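Local coordinates for Glyoxalase/bleomycin resistance protein/dioxygenase (Catenulispora acidiphila, PDB 4G6X) that belongs to the vicinal oxygen chelate superfamily of glyoxalase and bleomycin resistance proteins and may act as a dioxygenase, at residues Glu41-Tyr44 / Thr45-Gly49; Phe123-Glu126 / Pro127-Met130. All blocks are in the same frame, centred on the assembly; numbering follows the deposited sequence.

Coming from the N terminus, the chain runs through strand 29-34 into helix 37-46, whose last turns and exit make contact 1 (Glu41-Gly49) before strand 51-58 begins. Contact 2 (Phe123-Met130) comes much later, along strand 123-129 after helix 109-118. Each is one uninterrupted stretch, so neither closes a long loop, and they follow in series without nesting or crossing. Contact 1 ties helix 37-46 to its exit toward strand 51-58; contact 2 lies along an outermost strand of the other four-stranded sheet, leading into the hairpin with strand 134-139. Their centres lie 21 Å apart and their nearest atoms about 7 Å, without touching.

Contact 1 (Glu41-Tyr44 / Thr45-Gly49); sequences ESFY and TGKLG
Glu41 O is gripped twice by Thr45: by the backbone N at 3.0 Å and by the hydroxyl OG1 at 2.6 Å, the two arriving from opposite faces of the carbonyl plane. With chi1 at 70°, OG1 sits between the threonine's own N and carbonyl carbon, which points it back at the carbonyl one turn earlier. Phe43 O also takes two donors: Lys47 N at 3.0 Å, from above the carbonyl plane, and Leu48 N at 3.1 Å, nearly along the C=O axis. The second spans five residues, so the turn widens where helix 37-46 ends, between strands 29-34 and 51-58 of this vicinal oxygen chelate fold; Gly49 then breaks out with positive phi. Lys47 CB makes a CH-pi contact over one face of the Phe43 ring, 4.2 Å from its centroid. Leu48 CG comes obliquely to the same ring, 3.6 Å from Phe43 CE2, while Leu48 CD1 lies over a face of the Tyr44 ring, whose OH bonds to Asp140. Leu48 also packs on Met25 of the second subunit. On the outer side, one water joins Ser42 OG to Lys47 NZ and another joins Ser42 O to the same amine.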
ATOM      1  N   GLU A  41       9.644 -13.914  -1.908  1.00 29.32           N
ATOM      2  CA  GLU A  41      10.504 -13.567  -3.055  1.00 27.36           C
ATOM      3  C   GLU A  41      10.241 -14.522  -4.222  1.00 29.97           C
ATOM      4  O   GLU A  41      10.049 -14.091  -5.375  1.00 32.36           O
ATOM      5  CB  GLU A  41      11.974 -13.611  -2.694  1.00 29.79           C
ATOM      6  CG  GLU A  41      12.799 -13.155  -3.894  1.00 34.40           C
ATOM      7  CD  GLU A  41      14.288 -13.124  -3.659  1.00 45.46           C
ATOM      8  OE1 GLU A  41      14.742 -13.394  -2.543  1.00 43.14           O
ATOM      9  OE2 GLU A  41      15.012 -12.847  -4.640  1.00 48.58           O
ATOM     10  N   SER A  42      10.255 -15.811  -3.901  1.00 28.07           N
ATOM     11  CA  SER A  42      10.016 -16.877  -4.889  1.00 33.20           C
ATOM     12  C   SER A  42       8.662 -16.734  -5.574  1.00 32.03           C
ATOM     13  O   SER A  42       8.541 -16.946  -6.770  1.00 31.04           O
ATOM     14  CB  SER A  42      10.050 -18.256  -4.184  1.00 34.10           C
ATOM     15  OG  SER A  42       9.606 -19.302  -5.058  1.00 38.48           O
ATOM     16  N   PHE A  43       7.598 -16.494  -4.807  1.00 28.29           N
ATOM     17  CA  PHE A  43       6.264 -16.345  -5.363  1.00 27.60           C
ATOM     18  C   PHE A  43       6.028 -15.071  -6.190  1.00 27.45           C
ATOM     19  O   PHE A  43       5.507 -15.103  -7.302  1.00 30.70           O
ATOM     20  CB  PHE A  43       5.192 -16.391  -4.252  1.00 28.74           C
ATOM     21  CG  PHE A  43       3.804 -16.424  -4.804  1.00 26.83           C
ATOM     22  CD1 PHE A  43       3.220 -17.650  -5.142  1.00 28.24           C
ATOM     23  CD2 PHE A  43       3.053 -15.253  -5.013  1.00 26.59           C
ATOM     24  CE1 PHE A  43       1.941 -17.673  -5.685  1.00 30.58           C
ATOM     25  CE2 PHE A  43       1.782 -15.303  -5.541  1.00 26.87           C
ATOM     26  CZ  PHE A  43       1.216 -16.513  -5.848  1.00 29.26           C
ATOM     27  N   TYR A  44       6.437 -13.934  -5.623  1.00 26.81           N
ATOM     28  CA  TYR A  44       6.149 -12.659  -6.226  1.00 25.99           C
ATOM     29  C   TYR A  44       6.962 -12.476  -7.486  1.00 29.37           C
ATOM     30  O   TYR A  44       6.450 -11.886  -8.409  1.00 30.89           O
ATOM     31  CB  TYR A  44       6.382 -11.479  -5.273  1.00 26.67           C
ATOM     32  CG  TYR A  44       5.149 -11.281  -4.345  1.00 26.83           C
ATOM     33  CD1 TYR A  44       4.843 -12.144  -3.300  1.00 28.88           C
ATOM     34  CD2 TYR A  44       4.232 -10.291  -4.621  1.00 26.94           C
ATOM     35  CE1 TYR A  44       3.662 -11.983  -2.550  1.00 27.32           C
ATOM     36  CE2 TYR A  44       3.085 -10.112  -3.904  1.00 27.04           C
ATOM     37  CZ  TYR A  44       2.792 -10.955  -2.816  1.00 25.84           C
ATOM     38  OH  TYR A  44       1.634 -10.785  -2.084  1.00 29.66           O
ATOM     39  N   THR A  45       8.197 -12.955  -7.485  1.00 30.34           N
ATOM     40  CA  THR A  45       9.031 -12.915  -8.700  1.00 32.51           C
ATOM     41  C   THR A  45       8.777 -14.080  -9.642  1.00 38.95           C
ATOM     42  O   THR A  45       8.544 -13.869 -10.847  1.00 41.65           O
ATOM     43  CB  THR A  45      10.528 -12.816  -8.364  1.00 32.43           C
ATOM     44  OG1 THR A  45      10.955 -14.065  -7.807  1.00 33.61           O
ATOM     45  CG2 THR A  45      10.804 -11.665  -7.479  1.00 33.90           C
ATOM     46  N   GLY A  46       8.765 -15.301  -9.113  1.00 36.12           N
ATOM     47  CA  GLY A  46       8.681 -16.497  -9.944  1.00 40.28           C
ATOM     48  C   GLY A  46       7.343 -16.763 -10.583  1.00 37.08           C
ATOM     49  O   GLY A  46       7.243 -17.283 -11.721  1.00 40.15           O
ATOM     50  N   LYS A  47       6.286 -16.431  -9.874  1.00 32.59           N
ATOM     51  CA  LYS A  47       4.916 -16.621 -10.357  1.00 33.41           C
ATOM     52  C   LYS A  47       4.328 -15.318 -10.878  1.00 36.99           C
ATOM     53  O   LYS A  47       4.009 -15.217 -12.070  1.00 37.90           O
ATOM     54  CB  LYS A  47       3.995 -17.192  -9.236  1.00 34.11           C
ATOM     55  CG  LYS A  47       3.877 -18.686  -9.207  1.00 44.21           C
ATOM     56  CD  LYS A  47       4.986 -19.296  -8.430  1.00 41.73           C
ATOM     57  CE  LYS A  47       4.677 -20.780  -8.152  1.00 39.93           C
ATOM     58  NZ  LYS A  47       5.839 -21.294  -7.407  1.00 39.09           N
ATOM     59  N   LEU A  48       4.267 -14.276 -10.050  1.00 31.69           N
ATOM     60  CA  LEU A  48       3.576 -13.062 -10.419  1.00 31.33           C
ATOM     61  C   LEU A  48       4.350 -12.204 -11.447  1.00 32.34           C
ATOM     62  O   LEU A  48       3.751 -11.374 -12.126  1.00 37.73           O
ATOM     63  CB  LEU A  48       3.291 -12.214  -9.188  1.00 32.14           C
ATOM     64  CG  LEU A  48       2.385 -12.931  -8.172  1.00 32.21           C
ATOM     65  CD1 LEU A  48       1.989 -11.888  -7.075  1.00 31.97           C
ATOM     66  CD2 LEU A  48       1.141 -13.587  -8.747  1.00 36.50           C
ATOM     67  N   GLY A  49       5.653 -12.402 -11.542  1.00 33.27           N
ATOM     68  CA  GLY A  49       6.479 -11.702 -12.523  1.00 35.54           C
ATOM     69  C   GLY A  49       7.102 -10.383 -12.114  1.00 32.95           C
ATOM     70  O   GLY A  49       7.693  -9.662 -12.959  1.00 31.97           O
TER
HETATM   71  O   HOH W   1       6.833 -19.731  -5.040  1.00 39.94           O
HETATM   72  O   HOH W   2       8.460 -19.571  -8.207  1.00 53.86           O

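Contact 2 (Phe123-Glu126 / Pro127-Met130); sequences FTQE and PTDM
Thr128 OG1 donates to Glu126 O at 2.8 Å, a bond reaching back over a single residue of strand 123-129. The hydroxyl stands above the carbonyl plane, away from the lone-pair direction. From the opposite face of that plane comes the side-chain amide of Gln125, its NE2 3.2 Å from Glu126 O. This second bond is fairly straight, 162° at the hydrogen, and the oxygen lies almost exactly in the amide plane. Gln125 gets there with CG anti to its backbone N (chi1 -172°) and a bend at chi2, which carries the amide forward along the strand, crossing Thr128 at about a right angle.

The tight part gathers round this amide. The side chain of Met130, a selenomethionine, comes from the opposite direction and sets its methyl CE 3.2 Å from Gln125 OE1 and 3.5 Å from Gln125 NE2. Its own bend at chi2 (-79°) turns it back toward Gln125. Thr135 of strand 134-139, the hairpin partner, joins in, bonding to Gln125 NE2 through its OG1 and touching the Met130 side chain. The other side is looser and faces solvent: the exposed Glu126 runs out extended beyond CG, its carboxylate leading away from Pro127-Met130, although Glu126 and Pro127 both brush Tyr113 of helix 109-118. At the start of the stretch, Thr124 and Gln125 both face Ile137, a classic beta bulge that turns the corner in this outermost strand of its four-stranded sheet.

The flip of the amide rests on Glu126 O: a carbonyl can only accept, so it needs the NH2 side of Gln125, and this places OE1 beside the Met130 methyl.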
ATOM      1  N   PHE A 123      -6.512 -19.658  -7.180  1.00 38.91           N
ATOM      2  CA  PHE A 123      -7.482 -18.555  -7.141  1.00 36.73           C
ATOM      3  C   PHE A 123      -8.672 -18.907  -6.258  1.00 40.12           C
ATOM      4  O   PHE A 123      -9.256 -20.032  -6.371  1.00 37.30           O
ATOM      5  CB  PHE A 123      -7.966 -18.228  -8.548  1.00 38.36           C
ATOM      6  CG  PHE A 123      -6.957 -17.464  -9.368  1.00 37.33           C
ATOM      7  CD1 PHE A 123      -7.070 -16.100  -9.510  1.00 36.27           C
ATOM      8  CD2 PHE A 123      -5.860 -18.120  -9.923  1.00 35.75           C
ATOM      9  CE1 PHE A 123      -6.127 -15.390 -10.235  1.00 35.39           C
ATOM     10  CE2 PHE A 123      -4.908 -17.420 -10.635  1.00 35.49           C
ATOM     11  CZ  PHE A 123      -5.035 -16.071 -10.797  1.00 32.91           C
ATOM     12  N   THR A 124      -9.055 -17.961  -5.402  1.00 35.77           N
ATOM     13  CA  THR A 124     -10.281 -18.041  -4.596  1.00 37.93           C
ATOM     14  C   THR A 124     -11.490 -17.408  -5.289  1.00 38.56           C
ATOM     15  O   THR A 124     -12.632 -17.719  -4.972  1.00 39.48           O
ATOM     16  CB  THR A 124     -10.080 -17.414  -3.219  1.00 35.26           C
ATOM     17  OG1 THR A 124      -9.745 -16.021  -3.382  1.00 37.06           O
ATOM     18  CG2 THR A 124      -8.940 -18.113  -2.467  1.00 37.35           C
ATOM     19  N   GLN A 125     -11.223 -16.514  -6.237  1.00 39.22           N
ATOM     20  CA  GLN A 125     -12.247 -15.946  -7.105  1.00 40.08           C
ATOM     21  C   GLN A 125     -11.717 -15.850  -8.512  1.00 40.77           C
ATOM     22  O   GLN A 125     -10.727 -15.172  -8.756  1.00 38.29           O
ATOM     23  CB  GLN A 125     -12.668 -14.554  -6.623  1.00 42.49           C
ATOM     24  CG  GLN A 125     -13.878 -13.970  -7.357  1.00 45.25           C
ATOM     25  CD  GLN A 125     -13.806 -12.458  -7.427  1.00 42.60           C
ATOM     26  OE1 GLN A 125     -13.977 -11.774  -6.417  1.00 50.18           O
ATOM     27  NE2 GLN A 125     -13.478 -11.932  -8.605  1.00 47.39           N
ATOM     28  N   GLU A 126     -12.420 -16.527  -9.428  1.00 46.35           N
ATOM     29  CA  GLU A 126     -12.155 -16.450 -10.867  1.00 48.79           C
ATOM     30  C   GLU A 126     -12.522 -15.068 -11.396  1.00 47.40           C
ATOM     31  O   GLU A 126     -13.269 -14.340 -10.720  1.00 43.82           O
ATOM     32  CB  GLU A 126     -12.963 -17.527 -11.620  1.00 55.98           C
ATOM     33  CG  GLU A 126     -12.526 -18.950 -11.297  1.00 64.92           C
ATOM     34  CD  GLU A 126     -13.321 -20.005 -12.083  1.00 72.11           C
ATOM     35  OE1 GLU A 126     -14.250 -19.635 -12.835  1.00 69.19           O
ATOM     36  OE2 GLU A 126     -13.012 -21.205 -11.942  1.00 80.94           O
ATOM     37  N   PRO A 127     -12.015 -14.698 -12.603  1.00 46.00           N
ATOM     38  CA  PRO A 127     -12.342 -13.385 -13.182  1.00 47.28           C
ATOM     39  C   PRO A 127     -13.831 -13.147 -13.225  1.00 48.45           C
ATOM     40  O   PRO A 127     -14.561 -13.929 -13.826  1.00 51.04           O
ATOM     41  CB  PRO A 127     -11.780 -13.471 -14.599  1.00 46.20           C
ATOM     42  CG  PRO A 127     -10.623 -14.381 -14.460  1.00 45.39           C
ATOM     43  CD  PRO A 127     -11.099 -15.441 -13.489  1.00 48.42           C
ATOM     44  N   THR A 128     -14.270 -12.066 -12.612  1.00 48.90           N
ATOM     45  CA  THR A 128     -15.689 -11.802 -12.470  1.00 53.10           C
ATOM     46  C   THR A 128     -15.968 -10.357 -12.789  1.00 53.35           C
ATOM     47  O   THR A 128     -15.294  -9.437 -12.279  1.00 47.16           O
ATOM     48  CB  THR A 128     -16.148 -12.101 -11.038  1.00 52.96           C
ATOM     49  OG1 THR A 128     -15.899 -13.470 -10.757  1.00 53.79           O
ATOM     50  CG2 THR A 128     -17.640 -11.839 -10.859  1.00 59.05           C
ATOM     51  N   ASP A 129     -16.989 -10.151 -13.615  1.00 55.40           N
ATOM     52  CA  ASP A 129     -17.350  -8.820 -14.061  1.00 63.52           C
ATOM     53  C   ASP A 129     -18.023  -8.086 -12.885  1.00 63.41           C
ATOM     54  O   ASP A 129     -19.031  -8.551 -12.361  1.00 63.90           O
ATOM     55  CB  ASP A 129     -18.270  -8.941 -15.279  1.00 66.43           C
ATOM     56  CG  ASP A 129     -18.127  -7.796 -16.233  1.00 75.91           C
ATOM     57  OD1 ASP A 129     -18.396  -8.021 -17.439  1.00 81.25           O
ATOM     58  OD2 ASP A 129     -17.779  -6.683 -15.781  1.00 72.70           O
HETATM   59  N   MSE A 130     -17.442  -6.968 -12.442  1.00 64.38           N
HETATM   60  CA  MSE A 130     -17.996  -6.208 -11.304  1.00 66.82           C
HETATM   61  C   MSE A 130     -18.554  -4.869 -11.759  1.00 72.96           C
HETATM   62  O   MSE A 130     -18.787  -3.988 -10.936  1.00 82.16           O
HETATM   63  CB  MSE A 130     -16.950  -5.988 -10.195  1.00 66.16           C
HETATM   64  CG  MSE A 130     -16.201  -7.255  -9.738  1.00 73.30           C
HETATM   65 SE   MSE A 130     -17.294  -8.348  -8.499  1.00 88.47          SE
HETATM   66  CE  MSE A 130     -15.978  -9.580  -7.731  1.00 78.81           C
TER